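Side-chain contact in putative oxygenase (Streptomyces viridochromogenes Tue57, PDB 4XAA), which probably acts as an iron- and 2-oxoglutarate-dependent oxygenase in the oxidative cyclizations of orthosomycin biosynthesis: residues L42-F46 and T47-L51. Numbering follows the deposited sequence.
Sequences LITRF and TDEGL
The ring of F46 meets the backbone of T47-L51 obliquely: L51 O comes to 3.1 Å from CD2, and T47 N approaches CD1 and CG. With CG anti to the backbone N (chi1 -178°), the ring is directed inward, where Y56, N58 and L69 touch it and R52 makes a cation-pi contact, a place suited to a large, flat, nonpolar group. The contact is a glycine-terminated helix C-cap, where helix 29-47 unwinds on the outside of the double-stranded beta-helix fold before strand 56-59. Two more flat groups, the guanidinium of R45 and the carboxylate of E49, are turned 42° apart without forming a salt bridge; R45 NE and E49 OE1 are 5.0 Å apart, so any attraction between the opposite charges is probably long-range and weak. R45 runs extended from CG to NE, and its NH1 bonds D79 O instead, while E49 OE1 lies beside R45 CG.

Backbone bonds show the helix widening. T47 N still gives a nearly straight bond to I43 O (3.0 Å), but T44 O accepts from both D48 N (2.8 Å) and E49 N, the first from above the carbonyl plane and the second within it. G50 then takes positive phi (81°), which glycine accommodates readily, and the turned chain brings L51 N to R45 O at 2.8 Å in an almost linear bond.

On the flank, the methyl CG2 of T47 packs against I43 CG2 at 3.6 Å. Threonine suits this border because it also carries a hydroxyl, which lies near I43 O and D48 OD1. I43 itself belongs to the buried side, against L69, L111 and L113. D48, exposed, rests its carboxylate oxygen OD2 3.6 Å from T44 CB.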
ATOM      1  N   LEU A  42     -11.575 -12.511  -3.493  1.00 46.44           N
ATOM      2  CA  LEU A  42     -12.137 -11.277  -3.982  1.00 48.09           C
ATOM      3  C   LEU A  42     -11.792 -11.114  -5.451  1.00 53.25           C
ATOM      4  O   LEU A  42     -12.634 -10.694  -6.260  1.00 49.60           O
ATOM      5  CB  LEU A  42     -11.615 -10.090  -3.182  1.00 46.50           C
ATOM      6  CG  LEU A  42     -12.225  -9.920  -1.800  1.00 46.51           C
ATOM      7  CD1 LEU A  42     -11.506  -8.805  -1.083  1.00 46.34           C
ATOM      8  CD2 LEU A  42     -13.705  -9.629  -1.921  1.00 41.07           C
ATOM      9  N   ILE A  43     -10.550 -11.461  -5.787  1.00 46.93           N
ATOM     10  CA  ILE A  43     -10.024 -11.200  -7.113  1.00 47.07           C
ATOM     11  C   ILE A  43     -10.628 -12.150  -8.128  1.00 48.78           C
ATOM     12  O   ILE A  43     -10.998 -11.732  -9.216  1.00 52.79           O
ATOM     13  CB  ILE A  43      -8.498 -11.303  -7.150  1.00 46.94           C
ATOM     14  CG1 ILE A  43      -7.861 -10.157  -6.365  1.00 49.41           C
ATOM     15  CG2 ILE A  43      -7.988 -11.221  -8.566  1.00 46.52           C
ATOM     16  CD1 ILE A  43      -6.430 -10.452  -5.934  1.00 43.03           C
ATOM     17  N   THR A  44     -10.748 -13.422  -7.775  1.00 49.21           N
ATOM     18  CA  THR A  44     -11.270 -14.401  -8.720  1.00 53.33           C
ATOM     19  C   THR A  44     -12.713 -14.125  -9.128  1.00 50.43           C
ATOM     20  O   THR A  44     -13.148 -14.592 -10.173  1.00 59.08           O
ATOM     21  CB  THR A  44     -11.207 -15.838  -8.170  1.00 49.90           C
ATOM     22  OG1 THR A  44     -12.150 -15.972  -7.108  1.00 59.05           O
ATOM     23  CG2 THR A  44      -9.826 -16.173  -7.667  1.00 45.91           C
ATOM     24  N   ARG A  45     -13.463 -13.384  -8.319  1.00 50.80           N
ATOM     25  CA  ARG A  45     -14.839 -13.040  -8.693  1.00 54.56           C
ATOM     26  C   ARG A  45     -14.833 -12.115  -9.897  1.00 56.87           C
ATOM     27  O   ARG A  45     -15.651 -12.233 -10.805  1.00 56.38           O
ATOM     28  CB  ARG A  45     -15.585 -12.385  -7.537  1.00 51.03           C
ATOM     29  CG  ARG A  45     -15.946 -13.353  -6.442  1.00 55.09           C
ATOM     30  CD  ARG A  45     -16.359 -12.624  -5.177  1.00 55.85           C
ATOM     31  NE  ARG A  45     -16.662 -13.560  -4.102  1.00 61.60           N
ATOM     32  CZ  ARG A  45     -16.913 -13.206  -2.847  1.00 58.27           C
ATOM     33  NH1 ARG A  45     -16.890 -11.928  -2.490  1.00 54.24           N
ATOM     34  NH2 ARG A  45     -17.185 -14.132  -1.946  1.00 52.91           N
ATOM     35  N   PHE A  46     -13.890 -11.187  -9.893  1.00 50.69           N
ATOM     36  CA  PHE A  46     -13.720 -10.312 -11.021  1.00 53.52           C
ATOM     37  C   PHE A  46     -13.184 -11.084 -12.217  1.00 55.62           C
ATOM     38  O   PHE A  46     -13.768 -11.072 -13.305  1.00 56.50           O
ATOM     39  CB  PHE A  46     -12.768  -9.170 -10.678  1.00 48.24           C
ATOM     40  CG  PHE A  46     -12.581  -8.200 -11.799  1.00 51.87           C
ATOM     41  CD1 PHE A  46     -11.627  -8.425 -12.777  1.00 50.57           C
ATOM     42  CD2 PHE A  46     -13.369  -7.059 -11.882  1.00 48.16           C
ATOM     43  CE1 PHE A  46     -11.469  -7.536 -13.818  1.00 49.87           C
ATOM     44  CE2 PHE A  46     -13.201  -6.172 -12.912  1.00 47.52           C
ATOM     45  CZ  PHE A  46     -12.249  -6.414 -13.883  1.00 46.22           C
ATOM     46  N   THR A  47     -12.054 -11.742 -11.999  1.00 54.89           N
ATOM     47  CA  THR A  47     -11.277 -12.319 -13.081  1.00 56.40           C
ATOM     48  C   THR A  47     -11.928 -13.546 -13.690  1.00 59.24           C
ATOM     49  O   THR A  47     -11.902 -13.732 -14.899  1.00 60.15           O
ATOM     50  CB  THR A  47      -9.890 -12.728 -12.606  1.00 55.67           C
ATOM     51  OG1 THR A  47     -10.018 -13.808 -11.675  1.00 51.32           O
ATOM     52  CG2 THR A  47      -9.180 -11.555 -11.948  1.00 51.59           C
ATOM     53  N   ASP A  48     -12.501 -14.396 -12.850  1.00 59.58           N
ATOM     54  CA  ASP A  48     -12.926 -15.700 -13.325  1.00 60.19           C
ATOM     55  C   ASP A  48     -14.430 -15.779 -13.485  1.00 61.89           C
ATOM     56  O   ASP A  48     -14.920 -16.425 -14.406  1.00 65.13           O
ATOM     57  CB  ASP A  48     -12.430 -16.790 -12.373  1.00 59.03           C
ATOM     58  CG  ASP A  48     -10.912 -16.848 -12.304  1.00 64.17           C
ATOM     59  OD1 ASP A  48     -10.259 -16.306 -13.223  1.00 66.15           O
ATOM     60  OD2 ASP A  48     -10.369 -17.435 -11.341  1.00 67.51           O
ATOM     61  N   GLU A  49     -15.150 -15.098 -12.599  1.00 59.29           N
ATOM     62  CA  GLU A  49     -16.599 -15.224 -12.508  1.00 60.59           C
ATOM     63  C   GLU A  49     -17.315 -13.992 -13.069  1.00 58.24           C
ATOM     64  O   GLU A  49     -18.530 -13.966 -13.159  1.00 59.76           O
ATOM     65  CB  GLU A  49     -17.013 -15.478 -11.051  1.00 57.28           C
ATOM     66  CG  GLU A  49     -16.454 -16.785 -10.486  1.00 61.28           C
ATOM     67  CD  GLU A  49     -16.618 -16.926  -8.972  1.00 69.10           C
ATOM     68  OE1 GLU A  49     -17.365 -16.125  -8.358  1.00 68.33           O
ATOM     69  OE2 GLU A  49     -15.993 -17.847  -8.399  1.00 66.82           O
ATOM     70  N   GLY A  50     -16.546 -12.974 -13.435  1.00 59.41           N
ATOM     71  CA  GLY A  50     -17.068 -11.839 -14.172  1.00 53.98           C
ATOM     72  C   GLY A  50     -17.790 -10.745 -13.403  1.00 59.00           C
ATOM     73  O   GLY A  50     -18.629 -10.055 -13.975  1.00 57.53           O
ATOM     74  N   LEU A  51     -17.478 -10.568 -12.123  1.00 57.95           N
ATOM     75  CA  LEU A  51     -18.104  -9.498 -11.352  1.00 52.42           C
ATOM     76  C   LEU A  51     -17.557  -8.135 -11.749  1.00 55.09           C
ATOM     77  O   LEU A  51     -16.343  -7.951 -11.869  1.00 56.58           O
ATOM     78  CB  LEU A  51     -17.895  -9.698  -9.854  1.00 56.30           C
ATOM     79  CG  LEU A  51     -18.456  -8.531  -9.038  1.00 56.64           C
ATOM     80  CD1 LEU A  51     -19.971  -8.668  -8.887  1.00 62.98           C
ATOM     81  CD2 LEU A  51     -17.783  -8.406  -7.685  1.00 52.51           C
TER